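Local structure of uncharacterized protein (Bacteroides ovatus, 4FXT) at residues A[64-69]-A[91-96]; A[28-33]-A[70-75]; A[132-137]-A[166-171]; A[174-179]-A[196-201]. The protein is of unknown function but joins an N-terminal transthyretin-like beta domain to a C-terminal beta domain of the E-set clan. All coordinates share one frame; numbering follows the deposited sequence.

Overall arrangement
From the N terminus, the chain first runs through strand 28-33, which opens interaction 2. It then passes along 64-69, opening interaction 1, before 70-75 returns to close interaction 2 and 91-96 closes interaction 1. These two loops therefore cross. Their centres are about 4 Å apart, and together they tie the sheet holding strands 28-33 and 60-68 to the loop at its end and to the opposing sheet. Interactions 3 and 4 follow in series in the C-terminal domain, on the opposite side of the chain's centre. Interaction 3 brings the loop after strand 160-166 onto strand 127-135, and interaction 4 closes a hairpin whose first strand, 176-185, neighbours 127-135.

Interaction 1 of 4, residues A[64-69]-A[91-96]; sequences LVRMGN and DIPVTP
Arg66 and Leu64 of strand 60-68 reach across the interior of the N-terminal domain to Pro93 and Ile92, in a mostly buried contact that is polar at one end and apolar at the other. Arg66 grips the carbonyl of Pro93 side-on: NE lies 2.9 Å and NH2 2.8 Å from Pro93 O. The oxygen sits almost exactly in the guanidinium plane, and since one acceptor serves both donors, each bond is bent, to 145° at NE and 146° at NH2. An extended run from CG to NE carries the group across. The two segments belong to opposing sheets of a sandwich, consistent with the transthyretin-like assignment, and no backbone-to-backbone hydrogen bond joins them. Arg66 NH1 turns to a salt bridge with Asp78, which helps fix the rotation of the guanidinium. A leucine in place of Arg66 would probably leave Pro93 O without these two donors and take this salt-bridge partner from Asp78. Next to the polar grip, Leu64 and Ile92 meet tip to tip, with Leu64 CD1 3.8 Å from Ile92 CD1. The second methyl, Leu64 CD2, lies 3.9 Å from Ile92 CG2, while Phe30 touches both residues.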
loop_
_atom_site.group_PDB
_atom_site.type_symbol
_atom_site.label_atom_id
_atom_site.label_comp_id
_atom_site.label_asym_id
_atom_site.label_seq_id
_atom_site.Cartn_x
_atom_site.Cartn_y
_atom_site.Cartn_z
ATOM N N LEU A 64 7.684 -18.707 -1.813
ATOM C CA LEU A 64 6.994 -17.556 -1.217
ATOM C C LEU A 64 5.505 -17.652 -1.447
ATOM O O LEU A 64 5.069 -17.949 -2.565
ATOM C CB LEU A 64 7.530 -16.212 -1.782
ATOM C CG LEU A 64 6.965 -14.896 -1.203
ATOM C CD1 LEU A 64 7.933 -13.833 -1.264
ATOM C CD2 LEU A 64 5.691 -14.479 -1.900
ATOM N N VAL A 65 4.718 -17.338 -0.396
ATOM C CA VAL A 65 3.258 -17.342 -0.464
ATOM C C VAL A 65 2.702 -16.059 0.079
ATOM O O VAL A 65 3.270 -15.460 0.995
ATOM C CB VAL A 65 2.591 -18.536 0.263
ATOM C CG1 VAL A 65 2.776 -19.832 -0.506
ATOM C CG2 VAL A 65 3.058 -18.665 1.718
ATOM N N ARG A 66 1.572 -15.647 -0.490
ATOM C CA ARG A 66 0.833 -14.459 -0.068
ATOM C C ARG A 66 -0.114 -14.889 1.025
ATOM O O ARG A 66 -0.798 -15.905 0.892
ATOM C CB ARG A 66 0.100 -13.800 -1.258
ATOM C CG ARG A 66 0.964 -13.441 -2.464
ATOM C CD ARG A 66 0.072 -13.158 -3.650
ATOM N NE ARG A 66 0.770 -13.149 -4.943
ATOM C CZ ARG A 66 1.037 -14.236 -5.678
ATOM N NH1 ARG A 66 0.799 -15.455 -5.197
ATOM N NH2 ARG A 66 1.641 -14.115 -6.854
HETATM N N MSE A 67 -0.135 -14.156 2.123
HETATM C CA MSE A 67 -0.995 -14.455 3.276
HETATM C C MSE A 67 -1.185 -13.179 4.137
HETATM O O MSE A 67 -0.845 -12.052 3.707
HETATM C CB MSE A 67 -0.417 -15.629 4.118
HETATM C CG MSE A 67 1.109 -15.585 4.279
HETATM SE SE MSE A 67 1.892 -13.982 5.121
HETATM C CE MSE A 67 1.261 -14.318 7.021
ATOM N N GLY A 68 -1.716 -13.397 5.339
ATOM C CA GLY A 68 -1.952 -12.355 6.316
ATOM C C GLY A 68 -3.169 -11.519 5.991
ATOM O O GLY A 68 -4.145 -12.041 5.455
ATOM N N ASN A 69 -3.120 -10.208 6.316
ATOM C CA ASN A 69 -4.252 -9.311 6.150
ATOM C C ASN A 69 -4.048 -8.342 4.997
ATOM O O ASN A 69 -4.880 -7.435 4.825
ATOM C CB ASN A 69 -4.468 -8.541 7.435
ATOM C CG ASN A 69 -4.802 -9.422 8.605
ATOM O OD1 ASN A 69 -5.760 -10.211 8.608
ATOM N ND2 ASN A 69 -4.048 -9.241 9.655
ATOM N N ASP A 91 10.537 -9.013 -7.694
ATOM C CA ASP A 91 9.265 -8.377 -7.399
ATOM C C ASP A 91 8.192 -9.463 -7.306
ATOM O O ASP A 91 8.279 -10.484 -7.996
ATOM C CB ASP A 91 8.934 -7.306 -8.455
ATOM C CG ASP A 91 9.862 -6.083 -8.467
ATOM O OD1 ASP A 91 10.578 -5.864 -7.463
ATOM O OD2 ASP A 91 9.827 -5.313 -9.458
ATOM N N ILE A 92 7.219 -9.273 -6.400
ATOM C CA ILE A 92 6.149 -10.247 -6.169
ATOM C C ILE A 92 4.842 -9.706 -6.745
ATOM O O ILE A 92 4.266 -8.771 -6.191
ATOM C CB ILE A 92 5.996 -10.622 -4.663
ATOM C CG1 ILE A 92 7.341 -11.082 -4.046
ATOM C CG2 ILE A 92 4.881 -11.645 -4.431
ATOM C CD1 ILE A 92 8.030 -12.321 -4.721
ATOM N N PRO A 93 4.330 -10.305 -7.842
ATOM C CA PRO A 93 3.060 -9.823 -8.387
ATOM C C PRO A 93 1.920 -10.161 -7.423
ATOM O O PRO A 93 1.823 -11.292 -6.887
ATOM C CB PRO A 93 2.954 -10.544 -9.734
ATOM C CG PRO A 93 3.741 -11.778 -9.566
ATOM C CD PRO A 93 4.855 -11.446 -8.626
ATOM N N VAL A 94 1.143 -9.123 -7.117
ATOM C CA VAL A 94 -0.027 -9.230 -6.270
ATOM C C VAL A 94 -1.226 -8.772 -7.114
ATOM O O VAL A 94 -1.035 -8.172 -8.188
ATOM C CB VAL A 94 0.100 -8.470 -4.923
ATOM C CG1 VAL A 94 1.229 -9.037 -4.076
ATOM C CG2 VAL A 94 0.241 -6.954 -5.116
ATOM N N THR A 95 -2.455 -9.099 -6.655
ATOM C CA THR A 95 -3.668 -8.679 -7.346
ATOM C C THR A 95 -4.566 -8.016 -6.247
ATOM O O THR A 95 -5.270 -8.710 -5.501
ATOM C CB THR A 95 -4.341 -9.845 -8.152
ATOM O OG1 THR A 95 -4.905 -10.812 -7.271
ATOM C CG2 THR A 95 -3.387 -10.509 -9.178
ATOM N N PRO A 96 -4.484 -6.665 -6.110
ATOM C CA PRO A 96 -5.334 -5.967 -5.125
ATOM C C PRO A 96 -6.825 -6.097 -5.454
ATOM O O PRO A 96 -7.181 -6.373 -6.609
ATOM C CB PRO A 96 -4.885 -4.499 -5.227
ATOM C CG PRO A 96 -3.771 -4.458 -6.180
ATOM C CD PRO A 96 -3.735 -5.705 -6.949
#

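Interaction 2 of 4, residues A[28-33]-A[70-75]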
loop_
_atom_site.group_PDB
_atom_site.type_symbol
_atom_site.label_atom_id
_atom_site.label_comp_id
_atom_site.label_asym_id
_atom_site.label_seq_id
_atom_site.Cartn_x
_atom_site.Cartn_y
_atom_site.Cartn_z
ATOM N N SER A 28 1.145 -5.764 6.372
ATOM C CA SER A 28 1.202 -6.783 5.339
ATOM C C SER A 28 2.541 -7.484 5.301
ATOM O O SER A 28 3.593 -6.900 5.610
ATOM C CB SER A 28 0.920 -6.136 3.991
ATOM O OG SER A 28 -0.336 -5.487 4.090
ATOM N N GLU A 29 2.473 -8.772 4.921
ATOM C CA GLU A 29 3.594 -9.703 4.862
ATOM C C GLU A 29 3.490 -10.701 3.733
ATOM O O GLU A 29 2.444 -10.836 3.086
ATOM C CB GLU A 29 3.648 -10.509 6.172
ATOM C CG GLU A 29 3.850 -9.715 7.445
ATOM C CD GLU A 29 3.619 -10.455 8.749
ATOM O OE1 GLU A 29 3.645 -11.711 8.778
ATOM O OE2 GLU A 29 3.420 -9.744 9.761
ATOM N N PHE A 30 4.595 -11.434 3.547
ATOM C CA PHE A 30 4.763 -12.634 2.738
ATOM C C PHE A 30 5.421 -13.680 3.645
ATOM O O PHE A 30 6.056 -13.317 4.636
ATOM C CB PHE A 30 5.541 -12.426 1.422
ATOM C CG PHE A 30 5.017 -11.408 0.447
ATOM C CD1 PHE A 30 3.720 -11.500 -0.051
ATOM C CD2 PHE A 30 5.870 -10.484 -0.132
ATOM C CE1 PHE A 30 3.243 -10.563 -0.986
ATOM C CE2 PHE A 30 5.409 -9.576 -1.095
ATOM C CZ PHE A 30 4.095 -9.604 -1.500
ATOM N N ALA A 31 5.241 -14.957 3.352
ATOM C CA ALA A 31 5.889 -16.009 4.122
ATOM C C ALA A 31 6.814 -16.769 3.215
ATOM O O ALA A 31 6.456 -17.099 2.072
ATOM C CB ALA A 31 4.873 -16.931 4.774
ATOM N N LEU A 32 8.023 -17.014 3.716
ATOM C CA LEU A 32 9.080 -17.651 2.965
ATOM C C LEU A 32 9.365 -19.054 3.561
ATOM O O LEU A 32 9.535 -19.216 4.766
ATOM C CB LEU A 32 10.281 -16.701 3.033
ATOM C CG LEU A 32 11.118 -16.524 1.785
ATOM C CD1 LEU A 32 10.276 -16.454 0.528
ATOM C CD2 LEU A 32 11.981 -15.295 1.905
ATOM N N PHE A 33 9.289 -20.064 2.712
ATOM C CA PHE A 33 9.486 -21.447 3.101
ATOM C C PHE A 33 10.590 -22.115 2.345
ATOM O O PHE A 33 10.899 -21.732 1.215
ATOM C CB PHE A 33 8.208 -22.258 2.853
ATOM C CG PHE A 33 7.010 -21.914 3.688
ATOM C CD1 PHE A 33 6.153 -20.889 3.310
ATOM C CD2 PHE A 33 6.684 -22.669 4.804
ATOM C CE1 PHE A 33 5.018 -20.583 4.074
ATOM C CE2 PHE A 33 5.537 -22.382 5.552
ATOM C CZ PHE A 33 4.712 -21.336 5.185
ATOM N N ALA A 70 -2.996 -8.567 4.174
ATOM C CA ALA A 70 -2.663 -7.730 3.013
ATOM C C ALA A 70 -3.909 -7.434 2.110
ATOM O O ALA A 70 -4.757 -8.326 1.908
ATOM C CB ALA A 70 -1.594 -8.409 2.190
ATOM N N PRO A 71 -4.022 -6.198 1.555
ATOM C CA PRO A 71 -5.207 -5.854 0.747
ATOM C C PRO A 71 -5.155 -6.381 -0.714
ATOM O O PRO A 71 -5.606 -5.706 -1.663
ATOM C CB PRO A 71 -5.198 -4.337 0.762
ATOM C CG PRO A 71 -3.734 -3.976 0.856
ATOM C CD PRO A 71 -3.140 -5.027 1.750
ATOM N N TRP A 72 -4.721 -7.631 -0.879
ATOM C CA TRP A 72 -4.699 -8.297 -2.167
ATOM C C TRP A 72 -5.054 -9.763 -2.007
ATOM O O TRP A 72 -5.088 -10.255 -0.875
ATOM C CB TRP A 72 -3.337 -8.146 -2.849
ATOM C CG TRP A 72 -2.146 -8.472 -1.996
ATOM C CD1 TRP A 72 -1.705 -9.710 -1.622
ATOM C CD2 TRP A 72 -1.147 -7.540 -1.556
ATOM N NE1 TRP A 72 -0.559 -9.594 -0.866
ATOM C CE2 TRP A 72 -0.176 -8.275 -0.841
ATOM C CE3 TRP A 72 -0.996 -6.141 -1.668
ATOM C CZ2 TRP A 72 0.939 -7.657 -0.253
ATOM C CZ3 TRP A 72 0.084 -5.530 -1.053
ATOM C CH2 TRP A 72 1.051 -6.286 -0.377
ATOM N N GLU A 73 -5.329 -10.461 -3.137
ATOM C CA GLU A 73 -5.623 -11.883 -3.117
ATOM C C GLU A 73 -4.462 -12.646 -2.516
ATOM O O GLU A 73 -3.304 -12.377 -2.855
ATOM C CB GLU A 73 -5.945 -12.420 -4.508
ATOM C CG GLU A 73 -7.265 -11.952 -5.078
ATOM C CD GLU A 73 -7.663 -12.640 -6.371
ATOM O OE1 GLU A 73 -6.768 -13.016 -7.166
ATOM O OE2 GLU A 73 -8.886 -12.808 -6.578
ATOM N N ARG A 74 -4.791 -13.579 -1.614
ATOM C CA ARG A 74 -3.827 -14.394 -0.881
ATOM C C ARG A 74 -4.112 -15.904 -1.108
ATOM O O ARG A 74 -4.560 -16.581 -0.175
ATOM C CB ARG A 74 -3.883 -14.025 0.621
ATOM C CG ARG A 74 -3.396 -12.605 0.928
ATOM C CD ARG A 74 -4.171 -11.965 2.063
ATOM N NE ARG A 74 -5.529 -11.613 1.649
ATOM C CZ ARG A 74 -6.466 -11.120 2.451
ATOM N NH1 ARG A 74 -6.222 -10.942 3.741
ATOM N NH2 ARG A 74 -7.672 -10.834 1.974
ATOM N N PRO A 75 -3.816 -16.449 -2.328
ATOM C CA PRO A 75 -4.045 -17.888 -2.555
ATOM C C PRO A 75 -2.989 -18.751 -1.862
ATOM O O PRO A 75 -1.788 -18.448 -1.910
ATOM C CB PRO A 75 -3.967 -18.039 -4.072
ATOM C CG PRO A 75 -3.197 -16.867 -4.552
ATOM C CD PRO A 75 -3.254 -15.789 -3.530
#
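Trp72 brings the CZ2 corner of its indole against the CE1-CZ side of the Phe30 ring, with Trp72 CZ2 3.8 Å from Phe30 CE1 and 3.9 Å from Phe30 CZ. The side chains cross at about a right angle, but the ring planes are inclined at only 34°, an oblique meeting with centroids 5.9 Å apart. With CG between its own backbone N and carbonyl carbon (chi1 49°), Trp72 keeps its indole close to its own segment: Ala70 CB stands over one face toward the rim, and Pro71 CD lies farther off on that same face. The loop 70-75 follows strand 60-68 and folds over the end of the transthyretin-like sandwich, where Trp72 also touches Ala14 and Val94 on the side of the opposing sheet. An alanine at Trp72 would probably open a gap between Phe30 and Ala70 and leave the Phe30 ring freer to turn. On the other side of the contact, Ser28 packs against Ala70 and Pro71, with Ser28 CB 3.8 Å from Ala70 CB and Ser28 OG 3.7 Å from Pro71 CD. Arg74 stays on the loop side: its NE makes a weak bond to Trp72 O, Ala70 O lies over the centre of its guanidinium, and its NH1 and NH2 are held by Gly68 O and the Tyr97 hydroxyl.

Interaction 3 of 4, residues A[132-137]-A[166-171]. With EDO (1,2-ethanediol), chain O.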
loop_
_atom_site.group_PDB
_atom_site.type_symbol
_atom_site.label_atom_id
_atom_site.label_comp_id
_atom_site.label_asym_id
_atom_site.label_seq_id
_atom_site.Cartn_x
_atom_site.Cartn_y
_atom_site.Cartn_z
ATOM N N ILE A 132 -9.212 9.873 2.448
ATOM C CA ILE A 132 -8.090 10.787 2.246
ATOM C C ILE A 132 -7.497 11.014 3.624
ATOM O O ILE A 132 -8.241 11.308 4.558
ATOM C CB ILE A 132 -8.401 12.115 1.495
ATOM C CG1 ILE A 132 -9.040 11.897 0.111
ATOM C CG2 ILE A 132 -7.161 13.010 1.374
ATOM C CD1 ILE A 132 -10.405 12.003 0.162
ATOM N N TYR A 133 -6.173 10.835 3.766
ATOM C CA TYR A 133 -5.500 10.972 5.057
ATOM C C TYR A 133 -4.385 12.010 4.976
ATOM O O TYR A 133 -3.711 12.110 3.947
ATOM C CB TYR A 133 -4.949 9.608 5.482
ATOM C CG TYR A 133 -6.024 8.536 5.486
ATOM C CD1 TYR A 133 -6.941 8.445 6.529
ATOM C CD2 TYR A 133 -6.138 7.625 4.439
ATOM C CE1 TYR A 133 -7.973 7.508 6.508
ATOM C CE2 TYR A 133 -7.142 6.664 4.423
ATOM C CZ TYR A 133 -8.064 6.613 5.460
ATOM O OH TYR A 133 -9.106 5.716 5.449
ATOM N N LEU A 134 -4.247 12.819 6.038
ATOM C CA LEU A 134 -3.167 13.800 6.226
ATOM C C LEU A 134 -2.419 13.454 7.484
ATOM O O LEU A 134 -3.063 13.215 8.506
ATOM C CB LEU A 134 -3.653 15.271 6.279
ATOM C CG LEU A 134 -4.526 15.838 5.110
ATOM C CD1 LEU A 134 -4.969 17.233 5.413
ATOM C CD2 LEU A 134 -3.806 15.792 3.767
ATOM N N GLY A 135 -1.087 13.380 7.405
ATOM C CA GLY A 135 -0.222 13.036 8.532
ATOM C C GLY A 135 0.997 13.922 8.675
ATOM O O GLY A 135 1.374 14.619 7.725
ATOM N N THR A 136 1.627 13.908 9.870
ATOM C CA THR A 136 2.814 14.740 10.108
ATOM C C THR A 136 4.053 14.052 9.480
ATOM O O THR A 136 4.942 14.733 8.953
ATOM C CB THR A 136 3.037 15.045 11.613
ATOM O OG1 THR A 136 3.239 13.838 12.313
ATOM C CG2 THR A 136 1.874 15.749 12.271
ATOM N N GLY A 137 4.066 12.710 9.528
ATOM C CA GLY A 137 5.155 11.877 9.042
ATOM C C GLY A 137 4.882 11.059 7.798
ATOM O O GLY A 137 3.738 10.805 7.454
ATOM N N GLU A 166 -9.769 19.317 4.665
ATOM C CA GLU A 166 -9.333 20.497 5.387
ATOM C C GLU A 166 -8.051 20.199 6.223
ATOM O O GLU A 166 -7.967 19.181 6.911
ATOM C CB GLU A 166 -10.463 20.994 6.283
ATOM C CG GLU A 166 -10.164 22.338 6.918
ATOM C CD GLU A 166 -11.347 23.005 7.589
ATOM O OE1 GLU A 166 -12.341 23.311 6.889
ATOM O OE2 GLU A 166 -11.212 23.359 8.779
ATOM N N ILE A 167 -7.065 21.118 6.156
ATOM C CA ILE A 167 -5.807 21.018 6.883
ATOM C C ILE A 167 -6.113 21.221 8.379
ATOM O O ILE A 167 -6.693 22.256 8.740
ATOM C CB ILE A 167 -4.755 22.026 6.340
ATOM C CG1 ILE A 167 -4.544 21.874 4.838
ATOM C CG2 ILE A 167 -3.442 21.887 7.093
ATOM C CD1 ILE A 167 -3.702 22.953 4.163
ATOM N N PRO A 168 -5.784 20.242 9.250
ATOM C CA PRO A 168 -6.106 20.393 10.678
ATOM C C PRO A 168 -5.218 21.454 11.369
ATOM O O PRO A 168 -4.157 21.820 10.853
ATOM C CB PRO A 168 -5.852 18.988 11.249
ATOM C CG PRO A 168 -4.851 18.385 10.343
ATOM C CD PRO A 168 -5.146 18.937 8.975
ATOM N N SER A 169 -5.681 21.948 12.539
ATOM C CA SER A 169 -5.033 22.976 13.357
ATOM C C SER A 169 -3.560 22.640 13.677
ATOM O O SER A 169 -2.687 23.511 13.620
ATOM C CB SER A 169 -5.795 23.168 14.669
ATOM O OG SER A 169 -5.848 21.975 15.439
ATOM N N GLY A 170 -3.302 21.386 13.999
ATOM C CA GLY A 170 -1.959 20.949 14.346
ATOM C C GLY A 170 -1.036 20.681 13.173
ATOM O O GLY A 170 0.035 20.105 13.367
ATOM N N LEU A 171 -1.438 21.101 11.955
ATOM C CA LEU A 171 -0.648 20.894 10.743
ATOM C C LEU A 171 -0.525 22.165 9.912
ATOM O O LEU A 171 0.332 22.235 9.030
ATOM C CB LEU A 171 -1.333 19.802 9.903
ATOM C CG LEU A 171 -0.582 18.504 9.681
ATOM C CD1 LEU A 171 -0.184 17.895 10.942
ATOM C CD2 LEU A 171 -1.433 17.516 8.976
HETATM C C1 EDO O . 0.952 10.272 10.805
HETATM O O1 EDO O . 2.373 10.459 10.692
HETATM C C2 EDO O . 0.298 11.011 12.022
HETATM O O2 EDO O . 0.287 12.428 11.876
#
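The backbones of Leu134 and Thr136 pass Ile167 and Leu171 with CA separations of 7.7 Å (Leu134 to Ile167) and 7.1 Å (Thr136 to Leu171), too far for strand pairing, and no hydrogen bond joins the two segments. Leu134 sends CD1 into the start of the loop, 4.0 Å from Pro168 CD and 3.9 Å from Glu166 O; with CD1 anti to CA (chi2 176°), this branch extends outward from the strand. Nearer its root, Leu134 CB meets Leu171 CD2 at 4.2 Å. The loop presents Pro168 and Leu171 together because a type I beta turn links them, closed by the bond from Leu171 N to Pro168 O. The loop lies over one end of the C-terminal beta domain, probably an immunoglobulin-like sandwich as its clan suggests: Leu134 also touches Ile165 of strand 160-166, and it rests on Leu177 and Ala179 of strand 176-185, so the loop after 160-166 closes over apolar residues of strand 127-135 and its neighbour. Farther out, Thr136 turns CG2 onto Leu171 CD1, the two side chains crossing at about a right angle. Just past the end of the strand a 1,2-ethanediol molecule, probably from the crystallisation liquor, is held largely by backbone N-H groups. Thr136 N donates to the diol O2 at 2.8 Å in a nearly straight bond (167°). The diol O1 accepts from Gly137 N at 3.0 Å. The Thr136 hydroxyl adds a weak bond to O2, Leu139 O and Glu146 OE1 also hydrogen-bond to the diol, and Gly135, lacking a side chain, leaves room for its C1.

Interaction 4 of 4, residues A[174-179]-A[196-201]; sequences ESYLYA and SIKVAL
Leu177 and Val199 form the central hydrogen-bonded pair of an antiparallel hairpin: Leu177 N gives to Val199 O at 3.0 Å, and Val199 N returns a bond to Leu177 O at 2.7 Å. Ala179 and Ile197 repeat the exchange, Ala179 N to Ile197 O and Ile197 N to Ala179 O. Beyond the strand end, Leu201 N reaches Ser175 O at 3.1 Å; the bond is nearly straight at the hydrogen (171°), although the donor stands well above the carbonyl plane. Tyr176 with Ala200 and Tyr178 with Lys198 are the non-hydrogen-bonded pairs. Tyr178 O faces the other way and takes the N-H of Gly135 in strand 127-135. Ser196 OG, close to Tyr178 CB, has its hydrogen-bonding partner elsewhere, in Ile138 O. On the tyrosine side of the sheet, Lys198 bends at chi3 (-68°) and passes over one face of Tyr176, with NZ 4.3 Å from the centroid of the Tyr176 ring, a cation-pi contact 7° off the normal. Its CD adds a CH-pi contact over the same ring. The other side is apolar: Leu177 CD1 lies 3.7 Å from Val199 CB, Leu177 CG packs on Leu201 CD2, and Ala179 CB touches Val199 CG2. Strand 192-200, outermost in this sheet, is thus held by backbone bonds independent of side-chain chemistry, while one side is greasy toward Phe105 and the other probably steadies the Lys198 charge over the face of Tyr176.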
loop_
_atom_site.group_PDB
_atom_site.type_symbol
_atom_site.label_atom_id
_atom_site.label_comp_id
_atom_site.label_asym_id
_atom_site.label_seq_id
_atom_site.Cartn_x
_atom_site.Cartn_y
_atom_site.Cartn_z
ATOM N N GLU A 174 2.909 24.018 9.765
ATOM C CA GLU A 174 4.041 23.157 9.435
ATOM C C GLU A 174 4.531 23.471 8.035
ATOM O O GLU A 174 3.772 24.008 7.221
ATOM C CB GLU A 174 3.650 21.692 9.568
ATOM C CG GLU A 174 3.388 21.320 11.018
ATOM C CD GLU A 174 4.571 21.404 11.971
ATOM O OE1 GLU A 174 5.666 20.914 11.609
ATOM O OE2 GLU A 174 4.369 21.870 13.115
ATOM N N SER A 175 5.811 23.148 7.764
ATOM C CA SER A 175 6.484 23.422 6.497
ATOM C C SER A 175 5.903 22.570 5.354
ATOM O O SER A 175 5.870 23.015 4.197
ATOM C CB SER A 175 7.974 23.159 6.646
ATOM O OG SER A 175 8.728 23.603 5.530
ATOM N N TYR A 176 5.401 21.370 5.696
ATOM C CA TYR A 176 4.801 20.387 4.779
ATOM C C TYR A 176 4.040 19.317 5.556
ATOM O O TYR A 176 4.203 19.210 6.775
ATOM C CB TYR A 176 5.896 19.712 3.898
ATOM C CG TYR A 176 6.995 19.003 4.680
ATOM C CD1 TYR A 176 6.876 17.659 5.036
ATOM C CD2 TYR A 176 8.162 19.664 5.034
ATOM C CE1 TYR A 176 7.883 17.005 5.753
ATOM C CE2 TYR A 176 9.177 19.018 5.743
ATOM C CZ TYR A 176 9.032 17.690 6.103
ATOM O OH TYR A 176 10.028 17.043 6.790
ATOM N N LEU A 177 3.291 18.468 4.837
ATOM C CA LEU A 177 2.592 17.313 5.395
ATOM C C LEU A 177 2.619 16.157 4.392
ATOM O O LEU A 177 2.987 16.327 3.231
ATOM C CB LEU A 177 1.140 17.625 5.824
ATOM C CG LEU A 177 0.141 18.221 4.769
ATOM C CD1 LEU A 177 -0.228 17.235 3.633
ATOM C CD2 LEU A 177 -1.131 18.654 5.434
ATOM N N TYR A 178 2.174 14.995 4.835
ATOM C CA TYR A 178 2.086 13.831 3.973
ATOM C C TYR A 178 0.628 13.524 3.767
ATOM O O TYR A 178 -0.168 13.613 4.711
ATOM C CB TYR A 178 2.862 12.650 4.554
ATOM C CG TYR A 178 4.354 12.924 4.615
ATOM C CD1 TYR A 178 4.924 13.555 5.722
ATOM C CD2 TYR A 178 5.193 12.554 3.568
ATOM C CE1 TYR A 178 6.297 13.795 5.789
ATOM C CE2 TYR A 178 6.564 12.788 3.621
ATOM C CZ TYR A 178 7.110 13.425 4.727
ATOM O OH TYR A 178 8.452 13.709 4.748
ATOM N N ALA A 179 0.256 13.273 2.503
ATOM C CA ALA A 179 -1.117 13.006 2.104
ATOM C C ALA A 179 -1.205 11.678 1.439
ATOM O O ALA A 179 -0.232 11.251 0.804
ATOM C CB ALA A 179 -1.615 14.093 1.181
ATOM N N SER A 196 2.499 7.666 -0.127
ATOM C CA SER A 196 2.468 8.776 0.830
ATOM C C SER A 196 3.269 9.911 0.214
ATOM O O SER A 196 4.452 9.733 -0.013
ATOM C CB SER A 196 2.987 8.355 2.185
ATOM O OG SER A 196 2.951 9.446 3.089
ATOM N N ILE A 197 2.580 10.993 -0.189
ATOM C CA ILE A 197 3.136 12.112 -0.937
ATOM C C ILE A 197 3.254 13.354 -0.069
ATOM O O ILE A 197 2.275 13.798 0.543
ATOM C CB ILE A 197 2.221 12.391 -2.174
ATOM C CG1 ILE A 197 2.153 11.126 -3.070
ATOM C CG2 ILE A 197 2.700 13.639 -2.953
ATOM C CD1 ILE A 197 1.244 11.229 -4.204
ATOM N N LYS A 198 4.467 13.936 -0.076
ATOM C CA LYS A 198 4.745 15.186 0.624
ATOM C C LYS A 198 4.054 16.344 -0.088
ATOM O O LYS A 198 4.097 16.434 -1.328
ATOM C CB LYS A 198 6.243 15.450 0.730
ATOM C CG LYS A 198 6.526 16.619 1.660
ATOM C CD LYS A 198 7.867 17.317 1.475
ATOM C CE LYS A 198 9.100 16.563 1.835
ATOM N NZ LYS A 198 10.250 17.518 1.800
ATOM N N VAL A 199 3.394 17.210 0.693
ATOM C CA VAL A 199 2.662 18.372 0.191
ATOM C C VAL A 199 3.179 19.601 0.906
ATOM O O VAL A 199 3.027 19.692 2.128
ATOM C CB VAL A 199 1.129 18.218 0.363
ATOM C CG1 VAL A 199 0.377 19.407 -0.221
ATOM C CG2 VAL A 199 0.627 16.923 -0.237
ATOM N N ALA A 200 3.767 20.539 0.163
ATOM C CA ALA A 200 4.277 21.779 0.731
ATOM C C ALA A 200 3.145 22.645 1.239
ATOM O O ALA A 200 2.118 22.743 0.581
ATOM C CB ALA A 200 5.081 22.540 -0.314
ATOM N N LEU A 201 3.315 23.259 2.415
ATOM C CA LEU A 201 2.296 24.147 3.000
ATOM C C LEU A 201 2.830 25.580 3.021
ATOM O O LEU A 201 2.062 26.541 3.104
ATOM C CB LEU A 201 1.896 23.674 4.410
ATOM C CG LEU A 201 1.374 22.236 4.527
ATOM C CD1 LEU A 201 1.100 21.894 5.945
ATOM C CD2 LEU A 201 0.131 22.001 3.696
#